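Local coordinates for protein thermostable carboxypeptidase 1 (Pyrococcus furiosus, PDB 1KA2) that removes amino acids one after another from the C-terminus of peptides, with broad specificity, as a cobalt-dependent homodimeric metallocarboxypeptidase of the M32 family, at residues W218-Q221 / K222-F225; Y258-R261 / R262-S266; V268-F271 / G272-L275; Q301-F304 / W305-I309. All coordinates share one frame; numbering follows the deposited sequence.

Interaction 1 (W218-Q221 / K222-F225); sequences WILQ and KFGF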
loop_
_atom_site.group_PDB
_atom_site.type_symbol
_atom_site.label_atom_id
_atom_site.label_comp_id
_atom_site.label_asym_id
_atom_site.label_seq_id
_atom_site.Cartn_x
_atom_site.Cartn_y
_atom_site.Cartn_z
ATOM N N TRP A 218 1.055 0.554 -24.664
ATOM C CA TRP A 218 0.658 -0.161 -25.870
ATOM C C TRP A 218 1.281 -1.551 -25.918
ATOM O O TRP A 218 0.626 -2.522 -26.300
ATOM C CB TRP A 218 1.097 0.618 -27.109
ATOM C CG TRP A 218 0.602 0.048 -28.412
ATOM C CD1 TRP A 218 -0.582 0.337 -29.036
ATOM C CD2 TRP A 218 1.300 -0.857 -29.279
ATOM N NE1 TRP A 218 -0.660 -0.322 -30.238
ATOM C CE2 TRP A 218 0.480 -1.061 -30.416
ATOM C CE3 TRP A 218 2.536 -1.512 -29.210
ATOM C CZ2 TRP A 218 0.859 -1.892 -31.479
ATOM C CZ3 TRP A 218 2.915 -2.341 -30.265
ATOM C CH2 TRP A 218 2.077 -2.522 -31.386
ATOM N N ILE A 219 2.551 -1.644 -25.543
ATOM C CA ILE A 219 3.223 -2.934 -25.562
ATOM C C ILE A 219 2.609 -3.871 -24.522
ATOM O O ILE A 219 2.356 -5.048 -24.804
ATOM C CB ILE A 219 4.735 -2.781 -25.297
ATOM C CG1 ILE A 219 5.380 -2.030 -26.464
ATOM C CG2 ILE A 219 5.381 -4.154 -25.101
ATOM C CD1 ILE A 219 6.881 -1.835 -26.333
ATOM N N LEU A 220 2.351 -3.363 -23.321
ATOM C CA LEU A 220 1.769 -4.225 -22.303
ATOM C C LEU A 220 0.381 -4.742 -22.704
ATOM O O LEU A 220 0.037 -5.881 -22.395
ATOM C CB LEU A 220 1.730 -3.508 -20.954
ATOM C CG LEU A 220 3.115 -3.356 -20.301
ATOM C CD1 LEU A 220 2.981 -2.605 -18.987
ATOM C CD2 LEU A 220 3.742 -4.733 -20.063
ATOM N N GLN A 221 -0.410 -3.928 -23.401
ATOM C CA GLN A 221 -1.732 -4.384 -23.838
ATOM C C GLN A 221 -1.550 -5.415 -24.956
ATOM O O GLN A 221 -2.353 -6.341 -25.100
ATOM C CB GLN A 221 -2.571 -3.211 -24.340
ATOM C CG GLN A 221 -2.546 -2.014 -23.403
ATOM C CD GLN A 221 -3.465 -0.879 -23.851
ATOM O OE1 GLN A 221 -4.529 -0.683 -23.274
ATOM N NE2 GLN A 221 -3.066 -0.138 -24.875
ATOM N N LYS A 222 -0.484 -5.268 -25.739
ATOM C CA LYS A 222 -0.220 -6.222 -26.803
ATOM C C LYS A 222 0.157 -7.563 -26.201
ATOM O O LYS A 222 -0.112 -8.609 -26.791
ATOM C CB LYS A 222 0.889 -5.714 -27.723
ATOM C CG LYS A 222 0.399 -4.680 -28.711
ATOM C CD LYS A 222 -0.744 -5.244 -29.545
ATOM C CE LYS A 222 -1.407 -4.156 -30.369
ATOM N NZ LYS A 222 -2.568 -4.684 -31.141
ATOM N N PHE A 223 0.779 -7.522 -25.025
ATOM C CA PHE A 223 1.177 -8.739 -24.313
ATOM C C PHE A 223 -0.012 -9.332 -23.557
ATOM O O PHE A 223 0.050 -10.468 -23.076
ATOM C CB PHE A 223 2.282 -8.445 -23.284
ATOM C CG PHE A 223 3.650 -8.212 -23.881
ATOM C CD1 PHE A 223 3.916 -8.490 -25.219
ATOM C CD2 PHE A 223 4.695 -7.750 -23.073
ATOM C CE1 PHE A 223 5.195 -8.315 -25.741
ATOM C CE2 PHE A 223 5.980 -7.573 -23.586
ATOM C CZ PHE A 223 6.231 -7.856 -24.920
ATOM N N GLY A 224 -1.085 -8.559 -23.428
ATOM C CA GLY A 224 -2.238 -9.051 -22.697
ATOM C C GLY A 224 -2.087 -8.861 -21.193
ATOM O O GLY A 224 -2.745 -9.542 -20.400
ATOM N N PHE A 225 -1.208 -7.940 -20.800
ATOM C CA PHE A 225 -0.978 -7.629 -19.389
ATOM C C PHE A 225 -2.339 -7.127 -18.889
ATOM O O PHE A 225 -2.856 -6.125 -19.381
ATOM C CB PHE A 225 0.105 -6.549 -19.277
ATOM C CG PHE A 225 0.650 -6.367 -17.884
ATOM C CD1 PHE A 225 1.087 -7.460 -17.148
ATOM C CD2 PHE A 225 0.767 -5.100 -17.332
ATOM C CE1 PHE A 225 1.639 -7.300 -15.880
ATOM C CE2 PHE A 225 1.317 -4.924 -16.065
ATOM C CZ PHE A 225 1.757 -6.034 -15.337
#
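Phe225 N donates to Leu220 O at 2.9 Å, and this bond closes the C-terminal end of helix 209-223. A weak bond from Gly224 N to Gln221 O, 3.1 Å, lies inside it. Together the two make a Schellman motif, with Gly224 as the C-prime residue. Its phi is positive (83°), and a CB at these backbone angles would be jammed against the carbonyl oxygen of Phe223. One turn earlier the helix is regular: Lys222 N bonds to Trp218 O and Phe223 N to Ile219 O.

The side chains pack outward from this frame. With its CG anti to the carbonyl carbon (chi1 -79°), Lys222 lays that atom over one face of the Trp218 six-membered ring, 3.6 Å from the ring centroid, in a CH-pi contact. The bend at chi2 then brings Lys222 CE back to the ring, within 3.4 Å of Trp218 CZ2. Ile219 CG2 sits above the Phe223 ring, 4.0 Å from its centroid and offset toward the rim. Past the glycine, Phe225 turns back beside Leu220, and Leu220 CD1 is 3.7 Å from Phe225 CD2. Helix 261-278 packs on Leu220, Phe223 and Phe225, while helix 313-326 touches Trp218 and Ile219.

The chemistry implies an amphipathic helix end. Only the aliphatic part of Lys222 lies on the indole, and the two phenylalanines join the buried side next to the metal-binding helix.

Interaction 2 (Y258-R261 / R262-S266); sequences YDFR and RTILS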
loop_
_atom_site.group_PDB
_atom_site.type_symbol
_atom_site.label_atom_id
_atom_site.label_comp_id
_atom_site.label_asym_id
_atom_site.label_seq_id
_atom_site.Cartn_x
_atom_site.Cartn_y
_atom_site.Cartn_z
ATOM N N TYR A 258 15.760 9.843 -21.765
ATOM C CA TYR A 258 16.555 9.659 -22.981
ATOM C C TYR A 258 16.916 8.173 -23.095
ATOM O O TYR A 258 16.751 7.428 -22.133
ATOM C CB TYR A 258 17.821 10.528 -22.924
ATOM C CG TYR A 258 18.810 10.122 -21.846
ATOM C CD1 TYR A 258 19.853 9.242 -22.125
ATOM C CD2 TYR A 258 18.683 10.596 -20.538
ATOM C CE1 TYR A 258 20.751 8.842 -21.126
ATOM C CE2 TYR A 258 19.567 10.201 -19.534
ATOM C CZ TYR A 258 20.602 9.323 -19.834
ATOM O OH TYR A 258 21.486 8.924 -18.842
ATOM N N ASP A 259 17.391 7.747 -24.265
ATOM C CA ASP A 259 17.761 6.346 -24.493
ATOM C C ASP A 259 16.513 5.494 -24.247
ATOM O O ASP A 259 16.508 4.642 -23.366
ATOM C CB ASP A 259 18.871 5.937 -23.519
ATOM C CG ASP A 259 19.686 4.757 -24.015
ATOM O OD1 ASP A 259 19.237 4.057 -24.939
ATOM O OD2 ASP A 259 20.781 4.522 -23.473
ATOM N N PHE A 260 15.468 5.715 -25.042
ATOM C CA PHE A 260 14.197 5.013 -24.862
ATOM C C PHE A 260 14.210 3.491 -24.787
ATOM O O PHE A 260 13.230 2.884 -24.339
ATOM C CB PHE A 260 13.170 5.486 -25.912
ATOM C CG PHE A 260 13.284 4.817 -27.263
ATOM C CD1 PHE A 260 12.748 3.548 -27.483
ATOM C CD2 PHE A 260 13.855 5.492 -28.339
ATOM C CE1 PHE A 260 12.772 2.970 -28.750
ATOM C CE2 PHE A 260 13.884 4.918 -29.615
ATOM C CZ PHE A 260 13.340 3.656 -29.818
ATOM N N ARG A 261 15.310 2.871 -25.202
ATOM C CA ARG A 261 15.422 1.417 -25.155
ATOM C C ARG A 261 15.290 0.940 -23.707
ATOM O O ARG A 261 14.709 -0.109 -23.431
ATOM C CB ARG A 261 16.788 0.981 -25.708
ATOM C CG ARG A 261 17.958 1.409 -24.817
ATOM C CD ARG A 261 19.310 1.328 -25.506
ATOM N NE ARG A 261 19.532 0.032 -26.134
ATOM C CZ ARG A 261 20.559 -0.767 -25.858
ATOM N NH1 ARG A 261 21.464 -0.400 -24.952
ATOM N NH2 ARG A 261 20.680 -1.931 -26.495
ATOM N N ARG A 262 15.841 1.722 -22.789
ATOM C CA ARG A 262 15.833 1.379 -21.373
ATOM C C ARG A 262 14.461 1.108 -20.766
ATOM O O ARG A 262 14.215 0.040 -20.214
ATOM C CB ARG A 262 16.505 2.483 -20.557
ATOM C CG ARG A 262 17.974 2.686 -20.820
ATOM C CD ARG A 262 18.410 3.986 -20.155
ATOM N NE ARG A 262 19.797 4.333 -20.449
ATOM C CZ ARG A 262 20.846 3.747 -19.889
ATOM N NH1 ARG A 262 20.660 2.780 -18.998
ATOM N NH2 ARG A 262 22.074 4.130 -20.222
ATOM N N THR A 263 13.574 2.089 -20.854
ATOM C CA THR A 263 12.260 1.930 -20.272
ATOM C C THR A 263 11.480 0.817 -20.951
ATOM O O THR A 263 10.739 0.088 -20.298
ATOM C CB THR A 263 11.459 3.257 -20.319
ATOM O OG1 THR A 263 10.249 3.095 -19.573
ATOM C CG2 THR A 263 11.126 3.656 -21.760
ATOM N N ILE A 264 11.666 0.664 -22.256
ATOM C CA ILE A 264 10.955 -0.382 -22.989
ATOM C C ILE A 264 11.362 -1.790 -22.560
ATOM O O ILE A 264 10.527 -2.568 -22.105
ATOM C CB ILE A 264 11.176 -0.275 -24.526
ATOM C CG1 ILE A 264 10.422 0.936 -25.088
ATOM C CG2 ILE A 264 10.722 -1.575 -25.212
ATOM C CD1 ILE A 264 10.496 1.064 -26.607
ATOM N N LEU A 265 12.641 -2.122 -22.717
ATOM C CA LEU A 265 13.103 -3.465 -22.367
ATOM C C LEU A 265 12.951 -3.750 -20.885
ATOM O O LEU A 265 12.729 -4.889 -20.480
ATOM C CB LEU A 265 14.553 -3.659 -22.805
ATOM C CG LEU A 265 14.693 -3.761 -24.329
ATOM C CD1 LEU A 265 16.154 -3.696 -24.723
ATOM C CD2 LEU A 265 14.047 -5.043 -24.815
ATOM N N SER A 266 13.077 -2.704 -20.079
ATOM C CA SER A 266 12.930 -2.828 -18.640
ATOM C C SER A 266 11.491 -3.219 -18.301
ATOM O O SER A 266 11.257 -4.063 -17.430
ATOM C CB SER A 266 13.279 -1.503 -17.972
ATOM O OG SER A 266 12.857 -1.516 -16.637
#
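Asp259 meets Arg262 twice, once through its backbone and once through its carboxylate. Arg262 N donates to Asp259 O at 3.1 Å, in the first turn where the loop enters helix 261-278. Arg262 NE reaches Asp259 OD2 at 3.2 Å, a salt bridge whose hydrogen bond is weak and bent. The carboxylate and guanidinium planes stand 85° apart, which rules out a flat two-pronged pairing. Both groups have stronger partners elsewhere: Asp259 OD1 bonds to Tyr341 OH, and Arg262 NH2 forms a salt bridge with Glu353.

The next carbonyls are taken up in turn. Leu265 N bonds to Arg261 O at 3.0 Å and nearly straight (169°). Ile264 N to Phe260 O is longer and weak. The buried hydroxyl of Thr263 is satisfied outside the turn, by Asn216 ND2, the carbonyl of Arg254 and Thr253 OG1.

On the apolar side, Ile264 CD1 touches the edge of the Phe260 ring, 3.5 Å from Phe260 CD1. Chi1 of Phe260 is 83°, with CG lodged between the backbone N and the carbonyl carbon, and the ring runs alongside the isoleucine. Met212 and Leu323 pack on both side chains.

The polar groups of this helix start are thus shared with other parts of the chain. The Asp259-Arg262 pair probably acts as one link in a wider set of polar contacts, through Tyr341 and Glu353, not as a strong isolated bridge.

Interaction 3 (V268-F271 / G272-L275); sequences VHEF and GHAL. With MG (magnesium ion), chain B.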
loop_
_atom_site.group_PDB
_atom_site.type_symbol
_atom_site.label_atom_id
_atom_site.label_comp_id
_atom_site.label_asym_id
_atom_site.label_seq_id
_atom_site.Cartn_x
_atom_site.Cartn_y
_atom_site.Cartn_z
ATOM N N VAL A 268 9.382 -4.734 -20.318
ATOM C CA VAL A 268 9.230 -6.080 -20.862
ATOM C C VAL A 268 9.871 -7.068 -19.892
ATOM O O VAL A 268 9.284 -8.104 -19.557
ATOM C CB VAL A 268 9.903 -6.187 -22.245
ATOM C CG1 VAL A 268 9.675 -7.573 -22.846
ATOM C CG2 VAL A 268 9.354 -5.118 -23.161
ATOM N N HIS A 269 11.075 -6.734 -19.436
ATOM C CA HIS A 269 11.806 -7.572 -18.474
ATOM C C HIS A 269 10.883 -7.844 -17.289
ATOM O O HIS A 269 10.591 -8.994 -16.969
ATOM C CB HIS A 269 13.067 -6.847 -17.981
ATOM C CG HIS A 269 13.877 -7.630 -16.990
ATOM N ND1 HIS A 269 14.824 -8.558 -17.369
ATOM C CD2 HIS A 269 13.897 -7.605 -15.633
ATOM C CE1 HIS A 269 15.397 -9.065 -16.291
ATOM N NE2 HIS A 269 14.853 -8.504 -15.224
ATOM N N GLU A 270 10.408 -6.782 -16.642
ATOM C CA GLU A 270 9.520 -6.958 -15.500
ATOM C C GLU A 270 8.241 -7.701 -15.882
ATOM O O GLU A 270 7.720 -8.474 -15.091
ATOM C CB GLU A 270 9.182 -5.608 -14.855
ATOM C CG GLU A 270 10.392 -4.853 -14.254
ATOM C CD GLU A 270 11.340 -5.740 -13.435
ATOM O OE1 GLU A 270 10.871 -6.527 -12.581
ATOM O OE2 GLU A 270 12.563 -5.631 -13.644
ATOM N N PHE A 271 7.726 -7.476 -17.087
ATOM C CA PHE A 271 6.519 -8.190 -17.501
ATOM C C PHE A 271 6.773 -9.695 -17.405
ATOM O O PHE A 271 5.893 -10.467 -16.990
ATOM C CB PHE A 271 6.141 -7.838 -18.947
ATOM C CG PHE A 271 5.133 -8.780 -19.552
ATOM C CD1 PHE A 271 3.779 -8.662 -19.250
ATOM C CD2 PHE A 271 5.550 -9.830 -20.369
ATOM C CE1 PHE A 271 2.851 -9.581 -19.747
ATOM C CE2 PHE A 271 4.633 -10.756 -20.873
ATOM C CZ PHE A 271 3.276 -10.631 -20.559
ATOM N N GLY A 272 7.979 -10.108 -17.795
ATOM C CA GLY A 272 8.331 -11.518 -17.757
ATOM C C GLY A 272 8.236 -12.100 -16.362
ATOM O O GLY A 272 7.827 -13.250 -16.178
ATOM N N HIS A 273 8.636 -11.306 -15.374
ATOM C CA HIS A 273 8.564 -11.726 -13.985
ATOM C C HIS A 273 7.102 -11.856 -13.583
ATOM O O HIS A 273 6.695 -12.841 -12.964
ATOM C CB HIS A 273 9.207 -10.683 -13.062
ATOM C CG HIS A 273 10.701 -10.693 -13.059
ATOM N ND1 HIS A 273 11.438 -11.787 -12.658
ATOM C CD2 HIS A 273 11.597 -9.723 -13.352
ATOM C CE1 HIS A 273 12.723 -11.490 -12.705
ATOM N NE2 HIS A 273 12.845 -10.244 -13.123
ATOM N N ALA A 274 6.327 -10.840 -13.948
ATOM C CA ALA A 274 4.906 -10.764 -13.605
ATOM C C ALA A 274 4.040 -11.885 -14.175
ATOM O O ALA A 274 3.276 -12.516 -13.436
ATOM C CB ALA A 274 4.353 -9.403 -14.030
ATOM N N LEU A 275 4.155 -12.135 -15.482
ATOM C CA LEU A 275 3.365 -13.181 -16.142
ATOM C C LEU A 275 3.512 -14.463 -15.345
ATOM O O LEU A 275 2.543 -15.185 -15.096
ATOM C CB LEU A 275 3.850 -13.408 -17.581
ATOM C CG LEU A 275 3.114 -14.510 -18.366
ATOM C CD1 LEU A 275 1.692 -14.052 -18.660
ATOM C CD2 LEU A 275 3.833 -14.808 -19.663
HETATM MG MG MG B . 14.648 -9.222 -13.023
HETATM O O HOH W 1 13.927 -7.307 -12.232
HETATM O O HOH W 2 15.159 -9.555 -10.947
HETATM O O HOH W 3 16.739 -8.449 -13.024
#
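His269 and His273 each bind the magnesium ion through NE2, at 2.3 Å and 2.1 Å. They are the two histidines of the HEXXH motif, one helical turn apart on helix 261-278. Glu299 and three waters complete the site, where the active enzyme carries cobalt.

The rings are set nearly at right angles (80°), with the edge of His273 toward the face of His269 in an offset edge-to-face pair. The CG of His269 is anti to the backbone N (chi1 180°), whereas that of His273 lies beside it (chi1 -77°); with these torsions both rings turn to the same ion. Second-shell bonds fix their rotation: His269 ND1 to Glu306 OE1 and His273 ND1 to His298.

Among the polar contacts, Glu270 OE2 accepts a hydrogen bond from a metal-bound water at 2.6 Å, and OE1 is held by Thr241. Glu270 is the predicted proton donor/acceptor of catalysis. An alanine here is likely to leave the metal-bound water without its acceptor and Thr241 OG1 without its partner.

The backbone bonds are helical, among them Leu275 N to Phe271 O, 2.8 Å and almost straight. A CB on Gly272 would come tight against His269 O.

The apolar contact lies away from the metal, between Phe271 and Leu275. There Leu275 CB sits over one face of the Phe271 ring, 4.1 Å from CZ.

Interaction 4 (Q301-F304 / W305-I309); sequences QSRF and WENII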
loop_
_atom_site.group_PDB
_atom_site.type_symbol
_atom_site.label_atom_id
_atom_site.label_comp_id
_atom_site.label_asym_id
_atom_site.label_seq_id
_atom_site.Cartn_x
_atom_site.Cartn_y
_atom_site.Cartn_z
ATOM N N GLN A 301 12.533 -16.070 -16.985
ATOM C CA GLN A 301 11.299 -15.540 -17.551
ATOM C C GLN A 301 11.469 -14.094 -17.972
ATOM O O GLN A 301 11.079 -13.715 -19.079
ATOM C CB GLN A 301 10.164 -15.673 -16.538
ATOM C CG GLN A 301 9.891 -17.114 -16.186
ATOM C CD GLN A 301 9.619 -17.953 -17.423
ATOM O OE1 GLN A 301 8.594 -17.792 -18.084
ATOM N NE2 GLN A 301 10.552 -18.842 -17.752
ATOM N N SER A 302 12.061 -13.287 -17.095
ATOM C CA SER A 302 12.274 -11.882 -17.410
ATOM C C SER A 302 13.196 -11.741 -18.624
ATOM O O SER A 302 12.948 -10.913 -19.496
ATOM C CB SER A 302 12.885 -11.147 -16.212
ATOM O OG SER A 302 14.158 -11.676 -15.865
ATOM N N ARG A 303 14.260 -12.542 -18.672
ATOM C CA ARG A 303 15.206 -12.476 -19.789
ATOM C C ARG A 303 14.604 -13.081 -21.047
ATOM O O ARG A 303 14.960 -12.700 -22.159
ATOM C CB ARG A 303 16.509 -13.197 -19.446
ATOM C CG ARG A 303 17.294 -12.558 -18.304
ATOM C CD ARG A 303 17.730 -11.123 -18.636
ATOM N NE ARG A 303 18.771 -10.673 -17.715
ATOM C CZ ARG A 303 19.285 -9.450 -17.685
ATOM N NH1 ARG A 303 18.856 -8.520 -18.527
ATOM N NH2 ARG A 303 20.244 -9.162 -16.818
ATOM N N PHE A 304 13.685 -14.026 -20.878
ATOM C CA PHE A 304 13.039 -14.623 -22.036
ATOM C C PHE A 304 12.303 -13.515 -22.782
ATOM O O PHE A 304 12.505 -13.322 -23.983
ATOM C CB PHE A 304 12.035 -15.702 -21.624
ATOM C CG PHE A 304 11.428 -16.437 -22.801
ATOM C CD1 PHE A 304 12.099 -17.507 -23.390
ATOM C CD2 PHE A 304 10.212 -16.030 -23.342
ATOM C CE1 PHE A 304 11.570 -18.160 -24.503
ATOM C CE2 PHE A 304 9.670 -16.681 -24.461
ATOM C CZ PHE A 304 10.351 -17.744 -25.039
ATOM N N TRP A 305 11.453 -12.776 -22.068
ATOM C CA TRP A 305 10.699 -11.704 -22.703
ATOM C C TRP A 305 11.558 -10.522 -23.122
ATOM O O TRP A 305 11.351 -9.938 -24.195
ATOM C CB TRP A 305 9.565 -11.228 -21.786
ATOM C CG TRP A 305 8.501 -12.258 -21.680
ATOM C CD1 TRP A 305 8.506 -13.355 -20.882
ATOM C CD2 TRP A 305 7.350 -12.379 -22.518
ATOM N NE1 TRP A 305 7.440 -14.161 -21.176
ATOM C CE2 TRP A 305 6.712 -13.584 -22.180
ATOM C CE3 TRP A 305 6.800 -11.585 -23.536
ATOM C CZ2 TRP A 305 5.550 -14.025 -22.820
ATOM C CZ3 TRP A 305 5.638 -12.029 -24.177
ATOM C CH2 TRP A 305 5.033 -13.237 -23.811
ATOM N N GLU A 306 12.526 -10.165 -22.291
ATOM C CA GLU A 306 13.383 -9.027 -22.611
ATOM C C GLU A 306 14.314 -9.231 -23.809
ATOM O O GLU A 306 14.277 -8.458 -24.766
ATOM C CB GLU A 306 14.239 -8.644 -21.403
ATOM C CG GLU A 306 15.146 -7.454 -21.677
ATOM C CD GLU A 306 16.259 -7.343 -20.670
ATOM O OE1 GLU A 306 16.336 -8.234 -19.792
ATOM O OE2 GLU A 306 17.055 -6.378 -20.756
ATOM N N ASN A 307 15.153 -10.264 -23.745
ATOM C CA ASN A 307 16.139 -10.524 -24.802
ATOM C C ASN A 307 15.707 -11.461 -25.929
ATOM O O ASN A 307 15.927 -11.165 -27.101
ATOM C CB ASN A 307 17.434 -11.050 -24.174
ATOM C CG ASN A 307 17.991 -10.111 -23.110
ATOM O OD1 ASN A 307 17.966 -8.888 -23.269
ATOM N ND2 ASN A 307 18.507 -10.681 -22.031
ATOM N N ILE A 308 15.107 -12.592 -25.581
ATOM C CA ILE A 308 14.658 -13.533 -26.596
ATOM C C ILE A 308 13.639 -12.894 -27.537
ATOM O O ILE A 308 13.717 -13.058 -28.750
ATOM C CB ILE A 308 14.022 -14.781 -25.947
ATOM C CG1 ILE A 308 15.020 -15.423 -24.971
ATOM C CG2 ILE A 308 13.596 -15.777 -27.022
ATOM C CD1 ILE A 308 16.323 -15.900 -25.619
ATOM N N ILE A 309 12.689 -12.159 -26.962
ATOM C CA ILE A 309 11.621 -11.496 -27.712
ATOM C C ILE A 309 11.836 -10.003 -27.929
ATOM O O ILE A 309 11.760 -9.512 -29.060
ATOM C CB ILE A 309 10.259 -11.680 -27.005
ATOM C CG1 ILE A 309 9.910 -13.162 -26.970
ATOM C CG2 ILE A 309 9.178 -10.872 -27.706
ATOM C CD1 ILE A 309 8.529 -13.487 -26.419
HETATM O O HOH W 4 7.333 -15.265 -18.257
HETATM O O HOH W 5 19.561 -5.659 -19.570
#
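Arg303 turns at its second torsion (chi2 -62°), while Glu306 stays extended with its CG anti to the backbone N. The two chains then run side by side, and Arg303 NH1 meets Glu306 OE1 at 2.8 Å in a salt bridge. The carboxylate oxygen is met on its syn side, and the guanidinium and carboxylate planes are nearly coplanar, 17° apart. A water joins Arg303 NH1 to Glu306 OE2 as well. Glu306 also holds His269, as a second-shell residue of the metal site. A leucine in place of Arg303 would probably cost Glu306 its close charge partner, leaving the weak long pair with Arg311, and let the carboxylate beside His269 turn more freely.

Phe304 carries the apolar side. The edge of its ring points at the face of the Trp305 five-membered ring, with planes at 69°. Ile308 CG2 lies over one face of the Phe304 ring, 4.0 Å from CE1, and Ile309 CD1 is 3.9 Å from Phe304 CE2. The Trp305 indole edge faces Gln301 O, 3.2 Å from CD1. A water donates to Gln301 OE1, which also bonds to His465, and weakly accepts from Trp305 NE1.

Arg303 O accepts from Asn307 N at 2.9 Å and weakly from Ile308 N, where a pi-type turn widens the helix end. Ser302 OG bonds to Glu299. This is the helix that follows the HEXXH helix in M32 carboxypeptidases: its HES/GQ motif supplies the third protein ligand, Glu299, and two turns on, Glu306 supports the ligand His269.

Overall arrangement
Interactions 3 and 4 are the deepest, their centres 8 Å apart, and are joined by a histidine-carboxylate bond between helices 261-278 and 295-309. Interaction 2 uses the same helix as interaction 3, at its start, and meets interaction 4 where Leu265 packs on Glu306. Interaction 1 lies farthest from the chain centre and is partly buried. It ends helix 209-223 and reaches interaction 3 through Phe223 and Phe225 against Phe271, and interaction 4 through Trp305. The chemistry changes with place: metal ligation in 3, charged second-shell support in 4, a charged helix start in 2, and capping with aromatic packing in 1.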